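Local atomic coordinates of glucosidase (Croceicoccus marinus, PDB entry 5Z3K), a protein that probably hydrolyses O-glycosyl bonds as a GH39-family beta-glucosidase from a deep-sea marine bacterium. Residues G25-P30 against S56-S61; A90-V95 against V134-C139; A103-T108 against N147-W152; A189-G194 against P220-S225; E259-Y264 against K298-R303. One frame throughout, in Å; residues are numbered along the deposited sequence.

Contact 1: G25-P30 against S56-S61; sequences GTSGIP and SYDWVS
Trp59 lays its indole beside the carbonyl of Gly28 and the side chains of Ile29 and Pro30, while the preceding residue, Asp58, reaches Ser27. Followed outward, Trp59 CB first rests against the ring of Trp94 on helix 89-100. CG stands anti to the carbonyl carbon, beside the backbone N (chi1 -58°); CA of Ser56 lies 3.8 Å above one ring face, over its centre. CD1 then comes within 3.2 Å of Gly28 O and within 4.0 Å of Ile29 CG1. At the edge NE1 gives a weak, bent hydrogen bond to Gly28 O (2.9 Å, 128° at the hydrogen), the oxygen lying near the ring plane, and Pro30 CD approaches obliquely. At the far end of the indole CZ3 packs on Val95, and Thr98 of the same helix also touches the side chain. Segment 25-30 begins on strand 25-27, the first of a (beta/alpha)8 barrel, and 56-61 leaves the second, 53-55, through a type I turn from Ser56 to Trp59. The rim at this end of the strands is where TIM-barrel glycosidases generally carry their active site. Asp58 OD2 accepts from Ser27 OG at 2.9 Å, nearly along its C-O axis. A water accepts from Gly28 N at 3.0 Å and, weakly, from Asp58 N, bridging the two backbones. Ile29 CD1 packs 3.4 Å from Asp58 O, and Asp305 takes the N-H of Ile29.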
# COMPACT_ATOMS: atom_id res chain seq x y z
N GLY A 25 1.45 0.33 -4.18
CA GLY A 25 2.56 0.09 -3.29
C GLY A 25 2.28 -1.06 -2.34
O GLY A 25 1.13 -1.46 -2.15
N THR A 26 3.33 -1.58 -1.71
CA THR A 26 3.13 -2.67 -0.76
C THR A 26 4.32 -2.74 0.18
O THR A 26 5.33 -2.06 0.00
CB THR A 26 2.94 -4.02 -1.46
OG1 THR A 26 2.38 -4.96 -0.54
CG2 THR A 26 4.29 -4.57 -1.95
N SER A 27 4.18 -3.58 1.20
CA SER A 27 5.25 -3.84 2.13
C SER A 27 5.44 -5.35 2.22
O SER A 27 4.64 -6.12 1.69
CB SER A 27 4.96 -3.24 3.51
OG SER A 27 4.02 -4.03 4.20
N GLY A 28 6.51 -5.75 2.89
CA GLY A 28 6.86 -7.15 3.04
C GLY A 28 8.24 -7.46 2.48
O GLY A 28 8.91 -6.60 1.91
N ILE A 29 8.63 -8.72 2.66
CA ILE A 29 9.94 -9.24 2.27
C ILE A 29 9.74 -10.09 1.01
O ILE A 29 9.11 -11.16 1.08
CB ILE A 29 10.57 -10.06 3.41
CG1 ILE A 29 10.82 -9.16 4.63
CG2 ILE A 29 11.85 -10.74 2.93
CD1 ILE A 29 11.14 -9.92 5.93
N PRO A 30 10.25 -9.67 -0.15
CA PRO A 30 9.93 -10.38 -1.40
C PRO A 30 10.81 -11.58 -1.71
O PRO A 30 10.45 -12.36 -2.60
CB PRO A 30 10.12 -9.29 -2.47
CG PRO A 30 11.14 -8.37 -1.90
CD PRO A 30 10.89 -8.36 -0.40
N SER A 56 9.72 -0.21 3.55
CA SER A 56 10.81 -1.06 4.00
C SER A 56 10.62 -1.58 5.42
O SER A 56 11.45 -2.36 5.89
CB SER A 56 12.13 -0.29 3.92
OG SER A 56 12.16 0.77 4.88
N TYR A 57 9.55 -1.16 6.10
CA TYR A 57 9.44 -1.39 7.54
C TYR A 57 9.48 -2.87 7.89
O TYR A 57 10.09 -3.26 8.90
CB TYR A 57 8.14 -0.74 8.05
CG TYR A 57 7.92 -0.91 9.54
CD1 TYR A 57 8.57 -0.10 10.45
CD2 TYR A 57 7.03 -1.87 10.02
CE1 TYR A 57 8.37 -0.25 11.82
CE2 TYR A 57 6.81 -2.02 11.39
CZ TYR A 57 7.49 -1.21 12.28
OH TYR A 57 7.29 -1.36 13.63
N ASP A 58 8.91 -3.74 7.06
CA ASP A 58 8.89 -5.15 7.42
C ASP A 58 10.21 -5.87 7.10
O ASP A 58 10.41 -7.00 7.56
CB ASP A 58 7.69 -5.84 6.77
CG ASP A 58 6.38 -5.29 7.30
OD1 ASP A 58 6.18 -5.31 8.54
OD2 ASP A 58 5.57 -4.79 6.51
N TRP A 59 11.11 -5.23 6.37
CA TRP A 59 12.46 -5.75 6.21
C TRP A 59 13.19 -5.76 7.56
O TRP A 59 12.76 -5.17 8.55
CB TRP A 59 13.26 -4.91 5.22
CG TRP A 59 12.68 -4.78 3.83
CD1 TRP A 59 11.62 -5.50 3.28
CD2 TRP A 59 13.13 -3.89 2.81
NE1 TRP A 59 11.40 -5.09 1.99
CE2 TRP A 59 12.31 -4.10 1.67
CE3 TRP A 59 14.15 -2.93 2.73
CZ2 TRP A 59 12.48 -3.39 0.48
CZ3 TRP A 59 14.31 -2.21 1.56
CH2 TRP A 59 13.48 -2.45 0.44
N VAL A 60 14.33 -6.45 7.57
CA VAL A 60 15.27 -6.35 8.69
C VAL A 60 16.18 -5.16 8.41
O VAL A 60 17.36 -5.32 8.07
CB VAL A 60 16.05 -7.67 8.85
CG1 VAL A 60 17.06 -7.58 10.00
CG2 VAL A 60 15.07 -8.83 9.09
N SER A 61 15.62 -3.94 8.53
CA SER A 61 16.27 -2.71 8.07
C SER A 61 15.95 -1.56 9.01
O SER A 61 15.59 -0.46 8.59
CB SER A 61 15.84 -2.35 6.65
OG SER A 61 16.11 -3.43 5.77
O HOH W 1 8.72 -4.23 4.13

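Contact 2: A90-V95 against V134-C139; sequences ATDTWV and VRHYVC
Thr91, the first residue of 90-95 to touch 134-139, presses its methyl CG2 to within 3.1 Å of Tyr137 OH, the two side chains crossing at about a right angle. Its hydroxyl is engaged elsewhere, with Ser61 OG. One residue on, Asp92 carries the polar centre. OD1 accepts His136 NE2 at 2.8 Å through its syn lone pair, the bond fairly straight (162°) and lying in the imidazole plane, with carboxylate and ring nearly coplanar. The same oxygen takes a weaker bond from Tyr137 OH, also 2.8 Å, whose ring stands 80° from the carboxylate plane. Val95, a turn further along, sets CG2 3.8 Å from Tyr137 CE1. Thr91 and Val95 approach the phenol from one side of its ring plane, His136 CD2 from the other, 3.3 Å above the ring centre; Phe88 stacks on the imidazole. The helices 89-100 and 123-138, with segment axes 12.1 Å apart, lie on the outside of the barrel and are bridged by these long side chains. Since His136 ND1 also bonds the carbonyl O of Trp141, both ring nitrogens face acceptors, which would favour a protonated imidazole paired with an ionised Asp92.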
# COMPACT_ATOMS: atom_id res chain seq x y z
N ALA A 90 21.97 -6.70 4.27
CA ALA A 90 20.66 -7.26 3.95
C ALA A 90 19.76 -6.20 3.33
O ALA A 90 19.02 -6.48 2.37
CB ALA A 90 20.01 -7.85 5.20
N THR A 91 19.83 -4.98 3.85
CA THR A 91 19.03 -3.89 3.30
C THR A 91 19.44 -3.60 1.86
O THR A 91 18.59 -3.35 0.99
CB THR A 91 19.15 -2.65 4.18
OG1 THR A 91 18.82 -2.98 5.53
CG2 THR A 91 18.20 -1.55 3.68
N ASP A 92 20.75 -3.64 1.57
CA ASP A 92 21.22 -3.49 0.20
C ASP A 92 20.57 -4.51 -0.72
O ASP A 92 20.21 -4.20 -1.86
CB ASP A 92 22.74 -3.66 0.13
CG ASP A 92 23.51 -2.46 0.61
OD1 ASP A 92 22.90 -1.41 0.92
OD2 ASP A 92 24.76 -2.57 0.69
N THR A 93 20.45 -5.75 -0.24
CA THR A 93 19.88 -6.81 -1.07
C THR A 93 18.42 -6.51 -1.39
O THR A 93 17.99 -6.60 -2.55
CB THR A 93 20.04 -8.14 -0.36
OG1 THR A 93 21.45 -8.41 -0.25
CG2 THR A 93 19.38 -9.28 -1.12
N TRP A 94 17.64 -6.11 -0.39
CA TRP A 94 16.23 -5.83 -0.61
C TRP A 94 16.04 -4.57 -1.46
O TRP A 94 15.12 -4.50 -2.29
CB TRP A 94 15.51 -5.72 0.73
CG TRP A 94 15.33 -7.07 1.40
CD1 TRP A 94 14.86 -8.21 0.81
CD2 TRP A 94 15.59 -7.40 2.77
NE1 TRP A 94 14.82 -9.24 1.73
CE2 TRP A 94 15.26 -8.77 2.94
CE3 TRP A 94 16.08 -6.68 3.87
CZ2 TRP A 94 15.41 -9.43 4.17
CZ3 TRP A 94 16.22 -7.34 5.10
CH2 TRP A 94 15.89 -8.70 5.23
N VAL A 95 16.90 -3.57 -1.26
CA VAL A 95 16.84 -2.37 -2.10
C VAL A 95 17.13 -2.73 -3.55
O VAL A 95 16.43 -2.29 -4.47
CB VAL A 95 17.81 -1.30 -1.56
CG1 VAL A 95 18.07 -0.21 -2.60
CG2 VAL A 95 17.25 -0.69 -0.27
N VAL A 134 21.11 7.80 4.35
CA VAL A 134 20.50 8.39 3.17
C VAL A 134 21.53 8.53 2.06
O VAL A 134 21.25 8.22 0.90
CB VAL A 134 19.86 9.75 3.52
CG1 VAL A 134 19.32 10.44 2.27
CG2 VAL A 134 18.74 9.57 4.55
N ARG A 135 22.74 8.98 2.40
CA ARG A 135 23.79 9.12 1.40
C ARG A 135 24.18 7.77 0.81
O ARG A 135 24.55 7.69 -0.36
CB ARG A 135 25.02 9.80 2.01
CG ARG A 135 24.86 11.29 2.21
CD ARG A 135 26.14 11.96 2.71
NE ARG A 135 25.89 13.37 2.98
CZ ARG A 135 25.71 14.29 2.03
NH1 ARG A 135 25.80 13.96 0.75
NH2 ARG A 135 25.45 15.55 2.36
N HIS A 136 24.12 6.71 1.61
CA HIS A 136 24.40 5.38 1.09
C HIS A 136 23.38 4.97 0.03
O HIS A 136 23.74 4.35 -0.98
CB HIS A 136 24.45 4.37 2.23
CG HIS A 136 24.63 2.96 1.79
ND1 HIS A 136 25.86 2.45 1.40
CD2 HIS A 136 23.75 1.94 1.68
CE1 HIS A 136 25.71 1.18 1.07
NE2 HIS A 136 24.44 0.85 1.22
N TYR A 137 22.11 5.31 0.22
CA TYR A 137 21.09 4.86 -0.71
C TYR A 137 20.74 5.88 -1.79
O TYR A 137 20.02 5.54 -2.72
CB TYR A 137 19.82 4.43 0.05
CG TYR A 137 20.08 3.13 0.77
CD1 TYR A 137 20.34 1.97 0.05
CD2 TYR A 137 20.15 3.08 2.16
CE1 TYR A 137 20.61 0.78 0.69
CE2 TYR A 137 20.42 1.88 2.81
CZ TYR A 137 20.65 0.74 2.08
OH TYR A 137 20.96 -0.46 2.71
N VAL A 138 21.26 7.11 -1.70
CA VAL A 138 20.95 8.16 -2.66
C VAL A 138 22.18 8.62 -3.44
O VAL A 138 22.10 8.88 -4.64
CB VAL A 138 20.25 9.35 -1.98
CG1 VAL A 138 20.03 10.49 -2.98
CG2 VAL A 138 18.91 8.91 -1.37
N CYS A 139 23.34 8.73 -2.77
CA CYS A 139 24.54 9.30 -3.38
C CYS A 139 25.69 8.29 -3.51
O CYS A 139 26.83 8.71 -3.73
CB CYS A 139 25.02 10.51 -2.57
SG CYS A 139 23.73 11.74 -2.31

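Contact 3: A103-T108 against N147-W152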
# COMPACT_ATOMS: atom_id res chain seq x y z
N ALA A 103 10.50 -0.54 -8.97
CA ALA A 103 9.72 0.10 -7.92
C ALA A 103 10.56 1.11 -7.13
O ALA A 103 11.78 0.97 -6.97
CB ALA A 103 9.15 -0.96 -6.97
N ASN A 104 9.89 2.15 -6.66
CA ASN A 104 10.50 3.09 -5.73
C ASN A 104 10.41 2.56 -4.30
O ASN A 104 9.75 1.57 -4.02
CB ASN A 104 9.84 4.46 -5.85
CG ASN A 104 10.33 5.23 -7.06
OD1 ASN A 104 11.27 6.02 -6.97
ND2 ASN A 104 9.70 5.01 -8.19
N ILE A 105 11.09 3.25 -3.38
CA ILE A 105 11.19 2.77 -2.01
C ILE A 105 10.71 3.85 -1.06
O ILE A 105 11.04 5.03 -1.23
CB ILE A 105 12.62 2.31 -1.68
CG1 ILE A 105 12.97 1.09 -2.55
CG2 ILE A 105 12.75 1.92 -0.22
CD1 ILE A 105 14.44 0.72 -2.58
N LEU A 106 9.89 3.45 -0.08
CA LEU A 106 9.52 4.26 1.07
C LEU A 106 10.29 3.68 2.24
O LEU A 106 9.97 2.58 2.73
CB LEU A 106 8.01 4.22 1.29
CG LEU A 106 7.48 4.83 2.59
CD1 LEU A 106 7.70 6.33 2.52
CD2 LEU A 106 6.00 4.51 2.76
N PHE A 107 11.35 4.36 2.65
CA PHE A 107 12.26 3.82 3.65
C PHE A 107 11.82 4.31 5.02
O PHE A 107 11.91 5.51 5.31
CB PHE A 107 13.70 4.22 3.35
CG PHE A 107 14.71 3.38 4.09
CD1 PHE A 107 14.88 3.53 5.46
CD2 PHE A 107 15.45 2.43 3.42
CE1 PHE A 107 15.78 2.76 6.15
CE2 PHE A 107 16.36 1.65 4.10
CZ PHE A 107 16.53 1.81 5.46
N THR A 108 11.36 3.39 5.86
CA THR A 108 10.87 3.75 7.19
C THR A 108 12.05 3.74 8.17
O THR A 108 12.70 2.71 8.36
CB THR A 108 9.77 2.81 7.66
OG1 THR A 108 8.69 2.81 6.71
CG2 THR A 108 9.21 3.28 9.01
N ASN A 147 20.30 7.23 -6.13
CA ASN A 147 18.88 7.58 -6.31
C ASN A 147 17.96 6.38 -6.12
O ASN A 147 16.97 6.22 -6.83
CB ASN A 147 18.66 8.21 -7.67
CG ASN A 147 19.29 9.56 -7.76
OD1 ASN A 147 19.38 10.24 -6.75
ND2 ASN A 147 19.75 9.95 -8.94
N ALA A 148 18.24 5.54 -5.12
CA ALA A 148 17.45 4.33 -4.96
C ALA A 148 16.22 4.53 -4.08
O ALA A 148 15.27 3.75 -4.19
CB ALA A 148 18.31 3.20 -4.38
N VAL A 149 16.21 5.55 -3.22
CA VAL A 149 15.14 5.74 -2.24
C VAL A 149 14.63 7.16 -2.39
O VAL A 149 15.32 8.12 -2.02
CB VAL A 149 15.63 5.48 -0.80
CG1 VAL A 149 14.50 5.70 0.19
CG2 VAL A 149 16.16 4.08 -0.70
N SER A 150 13.39 7.30 -2.88
CA SER A 150 12.81 8.61 -3.12
C SER A 150 12.04 9.16 -1.92
O SER A 150 11.86 10.38 -1.84
CB SER A 150 11.87 8.55 -4.33
OG SER A 150 10.77 7.69 -4.05
N HIS A 151 11.60 8.31 -1.02
CA HIS A 151 10.73 8.69 0.08
C HIS A 151 11.31 8.17 1.39
O HIS A 151 11.68 7.00 1.48
CB HIS A 151 9.32 8.14 -0.13
CG HIS A 151 8.53 8.88 -1.15
ND1 HIS A 151 8.85 8.86 -2.49
CD2 HIS A 151 7.44 9.67 -1.03
CE1 HIS A 151 7.98 9.61 -3.16
NE2 HIS A 151 7.11 10.11 -2.30
N TRP A 152 11.37 9.04 2.40
CA TRP A 152 11.92 8.70 3.70
C TRP A 152 10.87 8.99 4.76
O TRP A 152 10.44 10.14 4.93
CB TRP A 152 13.23 9.47 3.95
CG TRP A 152 14.31 9.04 3.01
CD1 TRP A 152 14.52 9.50 1.74
CD2 TRP A 152 15.31 8.04 3.24
NE1 TRP A 152 15.60 8.86 1.17
CE2 TRP A 152 16.10 7.96 2.08
CE3 TRP A 152 15.61 7.21 4.32
CZ2 TRP A 152 17.18 7.08 1.97
CZ3 TRP A 152 16.69 6.34 4.21
CH2 TRP A 152 17.46 6.28 3.04
O HOH W 2 12.91 5.02 -4.61
O HOH W 3 13.80 7.03 -6.90
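Phe107 and Trp152 meet obliquely, their six-membered rings inclined at 31° with centroids 4.9 Å apart. The approach is made by the root of one side chain as much as by its ring: Phe107 CB sits over the face of the Trp152 six-membered ring, 4.0 Å from its centroid, a CH-pi contact. CZ3 of Trp152 in turn lies over a face of the phenyl ring, 3.6 Å from Phe107 CG. Val149 CG1 shares the indole face with Phe107 CB and touches that atom at 3.6 Å. On the other side of the sheet, Leu106 crosses His151, CD1 against CB at 3.6 Å; the His151 ring turns away from Leu106, its ND1 hydrogen-bonded at the edge to Ser150 OG. Between these layers the backbones pair through a straight bond from Phe107 N to His151 O (2.9 Å, 174°) and a weak one from His151 N to Ile105 O. Before the pairing starts, a water sits between the two backbones, accepting from Ile105 N (2.8 Å) and Ser150 N. Leu106 and His151 face the barrel interior, Phe107 and Trp152 the helices 89-100 and 123-138: the alternation of adjacent parallel strands three and four in a TIM barrel.

Contact 4: A189-G194 against P220-S225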
# COMPACT_ATOMS: atom_id res chain seq x y z
N ALA A 189 15.51 17.21 -3.19
CA ALA A 189 14.46 16.56 -3.98
C ALA A 189 13.87 15.35 -3.29
O ALA A 189 12.83 14.85 -3.74
CB ALA A 189 15.02 16.15 -5.34
N LEU A 190 14.49 14.86 -2.22
CA LEU A 190 13.93 13.72 -1.51
C LEU A 190 12.69 14.13 -0.73
O LEU A 190 12.58 15.25 -0.23
CB LEU A 190 14.97 13.13 -0.56
CG LEU A 190 16.23 12.58 -1.22
CD1 LEU A 190 17.30 12.35 -0.16
CD2 LEU A 190 15.95 11.30 -2.01
N LYS A 191 11.73 13.22 -0.64
CA LYS A 191 10.52 13.45 0.12
C LYS A 191 10.68 12.86 1.51
O LYS A 191 11.14 11.72 1.65
CB LYS A 191 9.30 12.84 -0.58
CG LYS A 191 9.09 13.33 -2.01
CD LYS A 191 9.10 14.85 -2.09
CE LYS A 191 8.86 15.31 -3.52
NZ LYS A 191 9.36 16.70 -3.75
N VAL A 192 10.33 13.64 2.53
CA VAL A 192 10.38 13.18 3.91
C VAL A 192 9.01 13.42 4.53
O VAL A 192 8.32 14.40 4.21
CB VAL A 192 11.51 13.87 4.72
CG1 VAL A 192 11.21 15.37 4.96
CG2 VAL A 192 11.79 13.12 6.04
N GLY A 193 8.61 12.52 5.41
CA GLY A 193 7.31 12.65 6.04
C GLY A 193 7.14 11.64 7.16
O GLY A 193 8.08 10.95 7.55
N GLY A 194 5.92 11.58 7.68
CA GLY A 194 5.61 10.80 8.85
C GLY A 194 4.23 11.20 9.33
O GLY A 194 3.52 11.91 8.62
N PRO A 220 10.21 20.44 7.31
CA PRO A 220 9.61 19.90 6.08
C PRO A 220 8.70 18.72 6.38
O PRO A 220 9.00 17.88 7.22
CB PRO A 220 10.82 19.47 5.25
CG PRO A 220 11.99 20.18 5.84
CD PRO A 220 11.68 20.38 7.29
N LEU A 221 7.58 18.66 5.66
CA LEU A 221 6.62 17.55 5.75
C LEU A 221 6.06 17.35 4.35
O LEU A 221 5.05 17.95 3.97
CB LEU A 221 5.51 17.84 6.76
CG LEU A 221 4.47 16.74 7.02
CD1 LEU A 221 5.00 15.66 7.97
CD2 LEU A 221 3.15 17.33 7.53
N ASP A 222 6.76 16.54 3.56
CA ASP A 222 6.33 16.29 2.18
C ASP A 222 5.10 15.38 2.13
O ASP A 222 4.29 15.48 1.20
CB ASP A 222 7.49 15.71 1.38
CG ASP A 222 8.67 16.67 1.30
OD1 ASP A 222 8.47 17.82 0.87
OD2 ASP A 222 9.80 16.30 1.67
N PHE A 223 4.94 14.51 3.13
CA PHE A 223 3.76 13.67 3.18
C PHE A 223 3.40 13.40 4.63
O PHE A 223 4.27 13.34 5.50
CB PHE A 223 3.96 12.34 2.42
CG PHE A 223 5.10 11.49 2.94
CD1 PHE A 223 4.90 10.59 3.98
CD2 PHE A 223 6.35 11.58 2.36
CE1 PHE A 223 5.96 9.79 4.45
CE2 PHE A 223 7.41 10.78 2.82
CZ PHE A 223 7.21 9.89 3.86
N LEU A 224 2.11 13.26 4.89
CA LEU A 224 1.60 12.83 6.18
C LEU A 224 1.17 11.37 6.02
O LEU A 224 0.30 11.07 5.21
CB LEU A 224 0.43 13.71 6.63
CG LEU A 224 -0.11 13.70 8.07
CD1 LEU A 224 -0.90 12.43 8.37
CD2 LEU A 224 0.99 13.94 9.10
N SER A 225 1.80 10.48 6.78
CA SER A 225 1.53 9.06 6.62
C SER A 225 0.65 8.55 7.76
O SER A 225 0.72 9.04 8.89
CB SER A 225 2.84 8.28 6.53
OG SER A 225 3.56 8.34 7.75
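Gly194 pairs with Leu224 in a beta-alpha-beta unit of the barrel, strands 191-197 and 223-229 being joined through helix 208-216. Gly194 N reaches Phe223 O at 3.3 Å, and Ser225 N bonds Gly194 O at 2.9 Å from well above the carbonyl plane; Ser225 OG itself turns to Glu153. Phe223 folds its ring back over the neighbouring strand: CG lies between the backbone N and the carbonyl carbon (chi1 59°), and Gly193 CA sits 3.5 Å from the ring centroid, almost on its normal. Gly193 CA thus presents itself to the ring face; a CB there would run into Phe223 O. At the start of the strands Asp222 clasps Val192 twice, its N giving a hydrogen bond to Val192 O (2.7 Å) and its OD2 taking Val192 N (2.8 Å) through the anti lone pair. Lys191 crosses this carboxylate at about a right angle, CD 3.9 Å from Asp222 CG. Outside the pair, Lys184 of helix 169-186 makes a salt bridge with Asp222 OD2. That oxygen therefore holds a backbone N-H and an ammonium together, and with Lys191 NZ 4.8 Å from Asp222 OD1 the surroundings would favour an ionised Asp222.

Contact 5: E259-Y264 against K298-R303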
# COMPACT_ATOMS: atom_id res chain seq x y z
N GLU A 259 1.37 15.63 0.65
CA GLU A 259 0.63 14.47 0.18
C GLU A 259 0.15 13.61 1.35
O GLU A 259 0.69 13.66 2.46
CB GLU A 259 1.50 13.63 -0.76
CG GLU A 259 1.84 14.33 -2.06
CD GLU A 259 2.46 13.39 -3.08
OE1 GLU A 259 2.59 12.19 -2.77
OE2 GLU A 259 2.80 13.85 -4.19
N LEU A 260 -0.89 12.81 1.09
CA LEU A 260 -1.37 11.81 2.04
C LEU A 260 -0.82 10.45 1.63
O LEU A 260 -1.09 9.98 0.52
CB LEU A 260 -2.89 11.78 2.08
CG LEU A 260 -3.61 13.03 2.57
CD1 LEU A 260 -5.01 12.66 3.07
CD2 LEU A 260 -2.80 13.73 3.67
N LEU A 261 -0.08 9.81 2.52
CA LEU A 261 0.49 8.49 2.24
C LEU A 261 -0.15 7.47 3.16
O LEU A 261 -0.04 7.57 4.39
CB LEU A 261 2.01 8.50 2.41
CG LEU A 261 2.77 7.39 1.68
CD1 LEU A 261 4.20 7.86 1.42
CD2 LEU A 261 2.78 6.12 2.50
N LEU A 262 -0.80 6.47 2.56
CA LEU A 262 -1.46 5.40 3.29
C LEU A 262 -0.43 4.29 3.51
O LEU A 262 -0.19 3.47 2.63
CB LEU A 262 -2.69 4.94 2.51
CG LEU A 262 -3.60 3.81 3.02
CD1 LEU A 262 -4.00 4.01 4.49
CD2 LEU A 262 -4.82 3.70 2.09
N SER A 263 0.21 4.29 4.69
CA SER A 263 1.37 3.43 4.93
C SER A 263 1.00 1.97 5.18
O SER A 263 1.85 1.09 5.02
CB SER A 263 2.18 3.95 6.12
OG SER A 263 3.06 4.97 5.67
N TYR A 264 -0.23 1.71 5.63
CA TYR A 264 -0.78 0.37 5.78
C TYR A 264 -2.23 0.42 5.34
O TYR A 264 -2.97 1.29 5.80
CB TYR A 264 -0.81 -0.16 7.22
CG TYR A 264 0.46 -0.35 8.01
CD1 TYR A 264 1.14 0.73 8.55
CD2 TYR A 264 0.90 -1.63 8.32
CE1 TYR A 264 2.28 0.55 9.33
CE2 TYR A 264 2.04 -1.83 9.11
CZ TYR A 264 2.72 -0.73 9.61
OH TYR A 264 3.85 -0.92 10.40
N LYS A 298 -0.48 8.13 -2.20
CA LYS A 298 0.36 6.95 -2.30
C LYS A 298 -0.17 5.94 -1.30
O LYS A 298 -0.63 6.31 -0.21
CB LYS A 298 1.83 7.26 -1.97
CG LYS A 298 2.50 8.24 -2.90
CD LYS A 298 2.72 7.65 -4.27
CE LYS A 298 3.78 8.46 -5.04
NZ LYS A 298 3.84 9.88 -4.56
N ALA A 299 -0.11 4.66 -1.66
CA ALA A 299 -0.71 3.62 -0.84
C ALA A 299 0.20 2.41 -0.75
O ALA A 299 0.87 2.06 -1.73
CB ALA A 299 -2.07 3.19 -1.41
N ILE A 300 0.20 1.78 0.43
CA ILE A 300 1.05 0.64 0.77
C ILE A 300 0.13 -0.47 1.28
O ILE A 300 -0.33 -0.42 2.43
CB ILE A 300 2.11 0.99 1.83
CG1 ILE A 300 2.94 2.21 1.44
CG2 ILE A 300 3.02 -0.20 2.09
CD1 ILE A 300 3.91 1.96 0.28
N PHE A 301 -0.13 -1.46 0.44
CA PHE A 301 -0.92 -2.61 0.86
C PHE A 301 -0.14 -3.48 1.83
O PHE A 301 1.03 -3.79 1.59
CB PHE A 301 -1.32 -3.46 -0.34
CG PHE A 301 -2.00 -4.75 0.04
CD1 PHE A 301 -3.36 -4.76 0.33
CD2 PHE A 301 -1.27 -5.93 0.14
CE1 PHE A 301 -4.00 -5.94 0.69
CE2 PHE A 301 -1.89 -7.12 0.50
CZ PHE A 301 -3.26 -7.13 0.78
N PHE A 302 -0.81 -3.94 2.89
CA PHE A 302 -0.19 -4.70 3.97
C PHE A 302 -0.79 -6.11 4.00
O PHE A 302 -1.99 -6.25 4.25
CB PHE A 302 -0.44 -3.99 5.30
CG PHE A 302 0.16 -4.69 6.50
CD1 PHE A 302 1.53 -4.62 6.74
CD2 PHE A 302 -0.63 -5.41 7.38
CE1 PHE A 302 2.09 -5.26 7.84
CE2 PHE A 302 -0.08 -6.05 8.49
CZ PHE A 302 1.29 -5.96 8.71
N ARG A 303 0.02 -7.15 3.73
CA ARG A 303 1.40 -7.11 3.23
C ARG A 303 1.53 -8.21 2.18
O ARG A 303 0.93 -9.29 2.33
CB ARG A 303 2.41 -7.33 4.37
CG ARG A 303 2.10 -8.53 5.28
CD ARG A 303 2.98 -8.54 6.56
NE ARG A 303 4.33 -9.02 6.26
CZ ARG A 303 5.33 -9.06 7.14
NH1 ARG A 303 5.17 -8.64 8.39
NH2 ARG A 303 6.52 -9.50 6.75
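Tyr264 and Phe302 lie side by side, pointing the same way, with ring planes at 59° and centroids 5.0 Å apart. CD2 of the tyrosine stands 3.4 Å from Phe302 CD1, above the phenyl face and offset toward its rim, while Arg303 CG covers the opposite face. At the other end of the strands Glu259 extends its chain obliquely across Lys298, and OE1 meets NZ in a salt bridge whose hydrogen bond is weak at 3.2 Å; a bend at chi2 (-70°) and another at chi4 let the lysine chain fold so that NZ meets OE1. Between the two ends the side chains alternate. Leu261 CG rests on Lys298 CB at 3.8 Å and its CD2 touches Ile300 CG1, whereas Leu262 and Ala299 meet CB to CB on the reverse face. Ile300 is tightly placed, its CB only 3.2 Å from Ser263 O. Behind these contacts the backbones supply the register: Leu262 N to Lys298 O (2.8 Å, 170°), then Ile300 N to Leu262 O (2.8 Å), preceded by a weak bond from Lys298 N to Leu260 O. Beyond, Tyr264 OH bonds Asp156, Ser263 OG bonds Glu153, and a cis peptide joins Phe302 to Arg303, consistent with the non-proline cis peptide known after strand eight in clan GH-A glycosidases. Strands 259-266 and 298-301, joined through helix 277-291, are the seventh and eighth of the barrel; Leu262 packs on helix 238-252, Ile300 on strand 53-55, and Phe301 O accepts from Thr26 OG1 of the first strand, closing the ring.

Contacts 3, 4 and 5 pair strands of the barrel, and contact 1 sits where strand 25-27 and the loop after 53-55 leave it. Contact 2 joins two helices outside, its centre about 21 Å from the centre of the chain, against about 4 Å for contact 5, yet its touching residues are mostly buried. Trp152 with Lys191 links contact 3 to contact 4, Leu224 with Glu259 contact 4 to contact 5, and Gly25 with Phe301 contact 1 to contact 5. Backbone bonds dominate contacts 3 to 5, side-chain and water bonds contact 1, and a carboxylate gripped by a histidine and a tyrosine contact 2. Charged residues gather at the strand starts of contacts 4 and 5.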